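Local coordinates for clostripain-related protein (Bacteroides thetaiotaomicron, PDB 6N9J) that probably hydrolyses peptide bonds in proteins as a secreted cysteine protease of the C11 (clostripain) family, at residues A[27-31]-A[51-55]; A[56-62]-A[74-80]. All coordinates share one frame; numbering follows the deposited sequence.

Contact 1: residues A[27-31]-A[51-55]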
ATOM      1  N   ALA A  27      10.087  10.479   7.472  1.00 23.99           N
ATOM      2  CA  ALA A  27      10.555   9.175   7.960  1.00 23.89           C
ATOM      3  C   ALA A  27      10.846   9.144   9.468  1.00 24.93           C
ATOM      4  O   ALA A  27      10.270   8.334  10.186  1.00 23.02           O
ATOM      5  CB  ALA A  27      11.791   8.746   7.187  1.00 22.94           C
ATOM      6  N   SER A  28      11.729  10.025   9.945  1.00 29.88           N
ATOM      7  CA  SER A  28      12.133  10.029  11.362  1.00 31.85           C
ATOM      8  C   SER A  28      10.950  10.204  12.315  1.00 29.83           C
ATOM      9  O   SER A  28      10.911   9.598  13.387  1.00 24.56           O
ATOM     10  CB  SER A  28      13.165  11.128  11.622  1.00 33.08           C
ATOM     11  OG  SER A  28      14.424  10.763  11.089  1.00 34.89           O
ATOM     12  N   GLU A  29       9.992  11.034  11.900  1.00 30.15           N
ATOM     13  CA  GLU A  29       8.770  11.276  12.655  1.00 27.35           C
ATOM     14  C   GLU A  29       7.955   9.989  12.828  1.00 25.86           C
ATOM     15  O   GLU A  29       7.486   9.689  13.931  1.00 22.97           O
ATOM     16  CB  GLU A  29       7.923  12.356  11.960  1.00 25.17           C
ATOM     17  N   ASP A  30       7.785   9.238  11.738  1.00 25.47           N
ATOM     18  CA  ASP A  30       7.111   7.943  11.802  1.00 26.00           C
ATOM     19  C   ASP A  30       7.898   6.984  12.706  1.00 26.83           C
ATOM     20  O   ASP A  30       7.310   6.185  13.453  1.00 24.53           O
ATOM     21  CB  ASP A  30       6.933   7.342  10.404  1.00 24.55           C
ATOM     22  CG  ASP A  30       5.764   7.969   9.621  1.00 25.74           C
ATOM     23  OD1 ASP A  30       4.826   8.534  10.233  1.00 26.03           O
ATOM     24  OD2 ASP A  30       5.788   7.885   8.378  1.00 24.73           O
ATOM     25  N   LEU A  31       9.227   7.062  12.644  1.00 26.56           N
ATOM     26  CA  LEU A  31      10.068   6.265  13.541  1.00 24.45           C
ATOM     27  C   LEU A  31       9.797   6.626  15.004  1.00 21.66           C
ATOM     28  O   LEU A  31       9.624   5.742  15.839  1.00 20.66           O
ATOM     29  CB  LEU A  31      11.554   6.440  13.221  1.00 26.47           C
ATOM     30  CG  LEU A  31      12.496   5.738  14.212  1.00 30.73           C
ATOM     31  CD1 LEU A  31      12.195   4.236  14.324  1.00 31.30           C
ATOM     32  CD2 LEU A  31      13.954   5.973  13.836  1.00 33.90           C
ATOM     33  N   TYR A  51      13.864  -1.051   8.489  1.00 17.27           N
ATOM     34  CA  TYR A  51      14.912  -0.699   7.537  1.00 17.76           C
ATOM     35  C   TYR A  51      14.698   0.740   7.088  1.00 16.91           C
ATOM     36  O   TYR A  51      13.673   1.066   6.490  1.00 18.20           O
ATOM     37  CB  TYR A  51      14.925  -1.627   6.324  1.00 18.01           C
ATOM     38  CG  TYR A  51      15.843  -1.118   5.230  1.00 20.29           C
ATOM     39  CD1 TYR A  51      17.213  -1.332   5.296  1.00 22.32           C
ATOM     40  CD2 TYR A  51      15.338  -0.399   4.141  1.00 18.48           C
ATOM     41  CE1 TYR A  51      18.062  -0.857   4.312  1.00 23.61           C
ATOM     42  CE2 TYR A  51      16.177   0.075   3.149  1.00 20.20           C
ATOM     43  CZ  TYR A  51      17.533  -0.157   3.234  1.00 23.55           C
ATOM     44  OH  TYR A  51      18.374   0.321   2.246  1.00 25.24           O
ATOM     45  N   MET A  52      15.663   1.597   7.374  1.00 18.04           N
ATOM     46  CA  MET A  52      15.467   3.035   7.207  1.00 23.26           C
ATOM     47  C   MET A  52      16.487   3.635   6.246  1.00 23.65           C
ATOM     48  O   MET A  52      17.687   3.655   6.540  1.00 24.61           O
ATOM     49  CB  MET A  52      15.551   3.722   8.572  1.00 30.80           C
ATOM     50  CG  MET A  52      15.833   5.211   8.524  1.00 38.29           C
ATOM     51  SD  MET A  52      14.344   6.194   8.411  1.00 27.94           S
ATOM     52  CE  MET A  52      13.886   6.363  10.120  1.00 18.22           C
ATOM     53  N   ASP A  53      16.021   4.100   5.086  1.00 21.05           N
ATOM     54  CA  ASP A  53      16.920   4.767   4.140  1.00 22.78           C
ATOM     55  C   ASP A  53      16.409   6.170   3.836  1.00 25.96           C
ATOM     56  O   ASP A  53      15.421   6.338   3.130  1.00 21.36           O
ATOM     57  CB  ASP A  53      17.071   3.952   2.845  1.00 20.81           C
ATOM     58  CG  ASP A  53      18.035   4.598   1.854  1.00 25.72           C
ATOM     59  OD1 ASP A  53      18.772   5.529   2.245  1.00 29.01           O
ATOM     60  OD2 ASP A  53      18.086   4.162   0.680  1.00 26.72           O
ATOM     61  N   LYS A  54      17.092   7.166   4.394  1.00 32.39           N
ATOM     62  CA  LYS A  54      16.760   8.572   4.186  1.00 36.05           C
ATOM     63  C   LYS A  54      17.781   9.267   3.291  1.00 37.36           C
ATOM     64  O   LYS A  54      17.685  10.469   3.058  1.00 38.71           O
ATOM     65  CB  LYS A  54      16.691   9.315   5.522  1.00 39.17           C
ATOM     66  CG  LYS A  54      15.520   8.949   6.413  1.00 40.71           C
ATOM     67  CD  LYS A  54      15.654   9.635   7.775  1.00 42.45           C
ATOM     68  CE  LYS A  54      15.948  11.126   7.614  1.00 42.12           C
ATOM     69  NZ  LYS A  54      16.046  11.834   8.920  1.00 41.31           N
ATOM     70  N   GLY A  55      18.774   8.524   2.818  1.00 37.61           N
ATOM     71  CA  GLY A  55      19.761   9.095   1.922  1.00 40.60           C
ATOM     72  C   GLY A  55      21.198   8.787   2.276  1.00 44.26           C
ATOM     73  O   GLY A  55      21.985   8.413   1.408  1.00 45.20           O
TER
HETATM   74  O   HOH W   1      12.891  12.501   8.647  1.00 18.95           O
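The ammonium nitrogen NZ of Lys54 donates to OG of Ser28 at 2.9 Å, the one direct hydrogen bond between residues 27-31 and 51-55. A water lies between the same two residues, accepting from the backbone N of Ser28 at 3.0 Å and weakly from Lys54 NZ. CG and CD of the lysine run past CB of Ala27, and the bend at chi3 (49°) then turns CE and NZ toward the serine hydroxyl. CG of Lys54 rests on CB of Ala27 at 3.8 Å, so the same side chain gives an apolar contact near its root and a polar one at its end.

Deeper in the contact, the packing is built on Met52. Its chain is bent at both chi2 and chi3, which turns the thioether along the helix: SD meets CB of Ala27 at 3.8 Å, and CE reaches CD2 of Leu31, one helical turn further on, at 3.7 Å. The methionine and leucine side chains cross at a slant rather than running alongside each other.

The axes of helix 27-31 and strand 51-53 come within 10.3 Å of each other, their directions 156° apart, a nearly antiparallel course expected within a beta-alpha-beta unit. Here strand 9-18, helix 24-37 and strand 46-53 form that unit; the two strands are parallel neighbours, and Ile17 of the first touches both Ala27 and Met52.

Contact 2: residues A[56-62]-A[74-80]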
ATOM      1  N   SER A  56      21.546   8.948   3.548  1.00 47.11           N
ATOM      2  CA  SER A  56      22.918   8.731   3.999  1.00 49.26           C
ATOM      3  C   SER A  56      23.268   7.247   4.031  1.00 47.39           C
ATOM      4  O   SER A  56      23.314   6.588   2.995  1.00 49.13           O
ATOM      5  CB  SER A  56      23.132   9.347   5.383  1.00 51.37           C
ATOM      6  OG  SER A  56      22.937  10.748   5.350  1.00 52.56           O
ATOM      7  N   ASN A  57      23.522   6.728   5.226  1.00 41.74           N
ATOM      8  CA  ASN A  57      23.896   5.333   5.375  1.00 39.51           C
ATOM      9  C   ASN A  57      22.766   4.556   6.041  1.00 34.19           C
ATOM     10  O   ASN A  57      22.582   4.627   7.254  1.00 29.89           O
ATOM     11  CB  ASN A  57      25.199   5.202   6.180  1.00 43.16           C
ATOM     12  CG  ASN A  57      26.392   5.868   5.492  1.00 48.43           C
ATOM     13  OD1 ASN A  57      26.544   5.809   4.269  1.00 51.09           O
ATOM     14  ND2 ASN A  57      27.241   6.514   6.283  1.00 51.53           N
ATOM     15  N   PRO A  58      21.988   3.822   5.234  1.00 33.88           N
ATOM     16  CA  PRO A  58      20.841   3.053   5.722  1.00 31.63           C
ATOM     17  C   PRO A  58      21.194   2.136   6.891  1.00 30.59           C
ATOM     18  O   PRO A  58      22.373   1.827   7.128  1.00 30.44           O
ATOM     19  CB  PRO A  58      20.425   2.238   4.498  1.00 32.58           C
ATOM     20  CG  PRO A  58      20.849   3.090   3.338  1.00 34.49           C
ATOM     21  CD  PRO A  58      22.150   3.707   3.774  1.00 34.59           C
ATOM     22  N   LYS A  59      20.166   1.739   7.633  1.00 25.38           N
ATOM     23  CA  LYS A  59      20.336   0.849   8.766  1.00 27.10           C
ATOM     24  C   LYS A  59      19.121  -0.061   8.878  1.00 26.45           C
ATOM     25  O   LYS A  59      18.014   0.303   8.463  1.00 24.14           O
ATOM     26  CB  LYS A  59      20.537   1.641  10.061  1.00 29.62           C
ATOM     27  CG  LYS A  59      19.389   2.595  10.382  1.00 31.66           C
ATOM     28  CD  LYS A  59      19.663   3.452  11.620  1.00 34.19           C
ATOM     29  CE  LYS A  59      18.482   4.394  11.887  1.00 34.85           C
ATOM     30  NZ  LYS A  59      18.616   5.206  13.144  1.00 35.04           N
ATOM     31  N   LEU A  60      19.348  -1.254   9.408  1.00 25.59           N
ATOM     32  CA  LEU A  60      18.273  -2.172   9.746  1.00 23.62           C
ATOM     33  C   LEU A  60      18.295  -2.325  11.254  1.00 25.83           C
ATOM     34  O   LEU A  60      19.281  -2.808  11.802  1.00 28.90           O
ATOM     35  CB  LEU A  60      18.459  -3.526   9.051  1.00 19.99           C
ATOM     36  CG  LEU A  60      17.510  -4.663   9.445  1.00 20.14           C
ATOM     37  CD1 LEU A  60      16.110  -4.371   8.950  1.00 18.29           C
ATOM     38  CD2 LEU A  60      18.001  -6.011   8.919  1.00 18.32           C
ATOM     39  N   ILE A  61      17.241  -1.881  11.936  1.00 25.29           N
ATOM     40  CA  ILE A  61      17.197  -2.004  13.394  1.00 24.29           C
ATOM     41  C   ILE A  61      16.030  -2.822  13.896  1.00 23.68           C
ATOM     42  O   ILE A  61      15.100  -3.157  13.159  1.00 23.97           O
ATOM     43  CB  ILE A  61      17.110  -0.637  14.103  1.00 26.58           C
ATOM     44  CG1 ILE A  61      15.846   0.102  13.676  1.00 28.14           C
ATOM     45  CG2 ILE A  61      18.356   0.184  13.855  1.00 26.80           C
ATOM     46  CD1 ILE A  61      15.656   1.433  14.355  1.00 29.40           C
ATOM     47  N   ARG A  62      16.098  -3.125  15.179  1.00 25.09           N
ATOM     48  CA  ARG A  62      15.001  -3.719  15.911  1.00 24.37           C
ATOM     49  C   ARG A  62      14.739  -2.867  17.145  1.00 24.45           C
ATOM     50  O   ARG A  62      15.681  -2.470  17.847  1.00 25.24           O
ATOM     51  CB  ARG A  62      15.325  -5.160  16.311  1.00 26.74           C
ATOM     52  CG  ARG A  62      14.281  -5.796  17.218  1.00 27.05           C
ATOM     53  CD  ARG A  62      14.688  -7.191  17.670  1.00 27.52           C
ATOM     54  NE  ARG A  62      13.620  -7.827  18.434  1.00 29.52           N
ATOM     55  CZ  ARG A  62      13.481  -7.727  19.752  1.00 30.89           C
ATOM     56  NH1 ARG A  62      14.357  -7.023  20.459  1.00 35.18           N
ATOM     57  NH2 ARG A  62      12.468  -8.332  20.362  1.00 27.13           N
ATOM     58  N   VAL A  74      20.815  -2.195  16.515  1.00 24.71           N
ATOM     59  CA  VAL A  74      21.217  -2.253  15.119  1.00 25.09           C
ATOM     60  C   VAL A  74      21.589  -3.681  14.703  1.00 24.86           C
ATOM     61  O   VAL A  74      22.510  -4.295  15.250  1.00 24.77           O
ATOM     62  CB  VAL A  74      22.409  -1.304  14.856  1.00 26.31           C
ATOM     63  CG1 VAL A  74      22.863  -1.396  13.397  1.00 25.39           C
ATOM     64  CG2 VAL A  74      22.038   0.123  15.246  1.00 24.57           C
ATOM     65  N   ILE A  75      20.844  -4.201  13.735  1.00 24.30           N
ATOM     66  CA  ILE A  75      21.095  -5.517  13.168  1.00 25.23           C
ATOM     67  C   ILE A  75      22.164  -5.419  12.092  1.00 24.60           C
ATOM     68  O   ILE A  75      23.136  -6.164  12.087  1.00 26.46           O
ATOM     69  CB  ILE A  75      19.812  -6.110  12.572  1.00 26.70           C
ATOM     70  CG1 ILE A  75      18.740  -6.204  13.658  1.00 30.69           C
ATOM     71  CG2 ILE A  75      20.091  -7.462  11.912  1.00 24.69           C
ATOM     72  CD1 ILE A  75      17.350  -6.461  13.140  1.00 31.48           C
ATOM     73  N   ALA A  76      21.979  -4.474  11.182  1.00 25.63           N
ATOM     74  CA  ALA A  76      22.924  -4.284  10.095  1.00 25.34           C
ATOM     75  C   ALA A  76      22.945  -2.830   9.634  1.00 24.72           C
ATOM     76  O   ALA A  76      21.966  -2.094   9.750  1.00 21.65           O
ATOM     77  CB  ALA A  76      22.595  -5.217   8.931  1.00 21.84           C
ATOM     78  N   THR A  77      24.092  -2.421   9.128  1.00 28.23           N
ATOM     79  CA  THR A  77      24.260  -1.078   8.637  1.00 31.84           C
ATOM     80  C   THR A  77      24.732  -1.219   7.199  1.00 30.13           C
ATOM     81  O   THR A  77      25.311  -2.251   6.829  1.00 29.10           O
ATOM     82  CB  THR A  77      25.258  -0.279   9.497  1.00 37.94           C
ATOM     83  OG1 THR A  77      25.154   1.117   9.189  1.00 43.64           O
ATOM     84  CG2 THR A  77      26.687  -0.764   9.258  1.00 37.95           C
ATOM     85  N   TYR A  78      24.469  -0.204   6.385  1.00 27.53           N
ATOM     86  CA  TYR A  78      24.769  -0.293   4.962  1.00 27.78           C
ATOM     87  C   TYR A  78      25.441   0.960   4.421  1.00 30.76           C
ATOM     88  O   TYR A  78      25.271   2.054   4.965  1.00 33.17           O
ATOM     89  CB  TYR A  78      23.488  -0.549   4.165  1.00 26.07           C
ATOM     90  CG  TYR A  78      22.681  -1.739   4.625  1.00 26.92           C
ATOM     91  CD1 TYR A  78      21.726  -1.613   5.633  1.00 24.85           C
ATOM     92  CD2 TYR A  78      22.860  -2.991   4.044  1.00 27.33           C
ATOM     93  CE1 TYR A  78      20.985  -2.708   6.058  1.00 23.56           C
ATOM     94  CE2 TYR A  78      22.114  -4.091   4.457  1.00 23.93           C
ATOM     95  CZ  TYR A  78      21.186  -3.945   5.466  1.00 22.86           C
ATOM     96  OH  TYR A  78      20.457  -5.042   5.875  1.00 20.46           O
ATOM     97  N   ASP A  79      26.199   0.801   3.340  1.00 31.93           N
ATOM     98  CA  ASP A  79      26.602   1.950   2.536  1.00 35.03           C
ATOM     99  C   ASP A  79      25.361   2.550   1.899  1.00 33.95           C
ATOM    100  O   ASP A  79      24.328   1.887   1.821  1.00 32.20           O
ATOM    101  CB  ASP A  79      27.608   1.555   1.454  1.00 38.86           C
ATOM    102  CG  ASP A  79      29.010   1.394   1.992  1.00 44.41           C
ATOM    103  OD1 ASP A  79      29.681   2.424   2.217  1.00 47.87           O
ATOM    104  OD2 ASP A  79      29.444   0.238   2.178  1.00 45.53           O
ATOM    105  N   ALA A  80      25.454   3.802   1.458  1.00 36.64           N
ATOM    106  CA  ALA A  80      24.394   4.404   0.653  1.00 35.97           C
ATOM    107  C   ALA A  80      24.041   3.455  -0.480  1.00 31.20           C
ATOM    108  O   ALA A  80      24.928   2.983  -1.188  1.00 31.05           O
ATOM    109  CB  ALA A  80      24.830   5.761   0.105  1.00 38.48           C
TER
HETATM  110  O   HOH W   2      27.713   5.580   2.161  1.00 30.09           O
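A classic beta bulge interrupts the pairing: the carbonyl oxygen of Leu60 accepts two backbone bonds, from N of Ile75 at 2.8 Å and from N of Ala76 at 3.2 Å. Both donors lie in the carbonyl plane, the second on a lone pair. The register slips by one residue, so Leu60 pairs with Ala76 whereas Ile61 pairs with Val74, and the chain turns a corner at Ile75. Leu60 N closes its hydrogen-bonded pair with Ala76 O at 2.8 Å in a nearly straight bond (175°).

Ile75, the extra residue of the bulge, also packs through its side chain. It crosses Leu60 obliquely, its CG2 lying 3.9 Å from CD2 of Leu60, while its CD1 extends to CB of Arg62. Tyr78 flanks Leu60 as well: with CG turned beside the backbone N (chi1 -54°), the two side chains run side by side in the same direction, and the ring brings its edge, at CE1, to 4.0 Å from CB of Leu60. With the ring cut back to an alanine, Leu60 is likely to lose this lateral cover, and a gap would probably open at the Pro58 carbonyl carbon, which lies at the ring edge in its plane. Leu60 and Ile75 also touch Thr95 of helix 86-99. The whole is a bulged antiparallel pairing at the margin of the large mixed sheet, where strand 59-65 receives both 70-74 and 76-77.

The contacts lie about 11 Å apart, centre to centre, joined through adjacent antiparallel strands of one sheet: Met52 N probably bonds to Lys59 O at 2.9 Å. Contact 1 is the more buried, joining a helix to a strand and the loop after it mainly through side chains, with a thioether inside and one charged bond at the exposed lysine. Contact 2, partly buried and further from the chain centre, buries 580 Å², both sides summed, against 204 Å² and relies on backbone hydrogen bonds between strands, with Leu60 and Ile75 on the face toward helix 86-99 and the Ile61-Val74 pair on the other. Pro58 packs back on Tyr51 and Asp53 of strand 46-53.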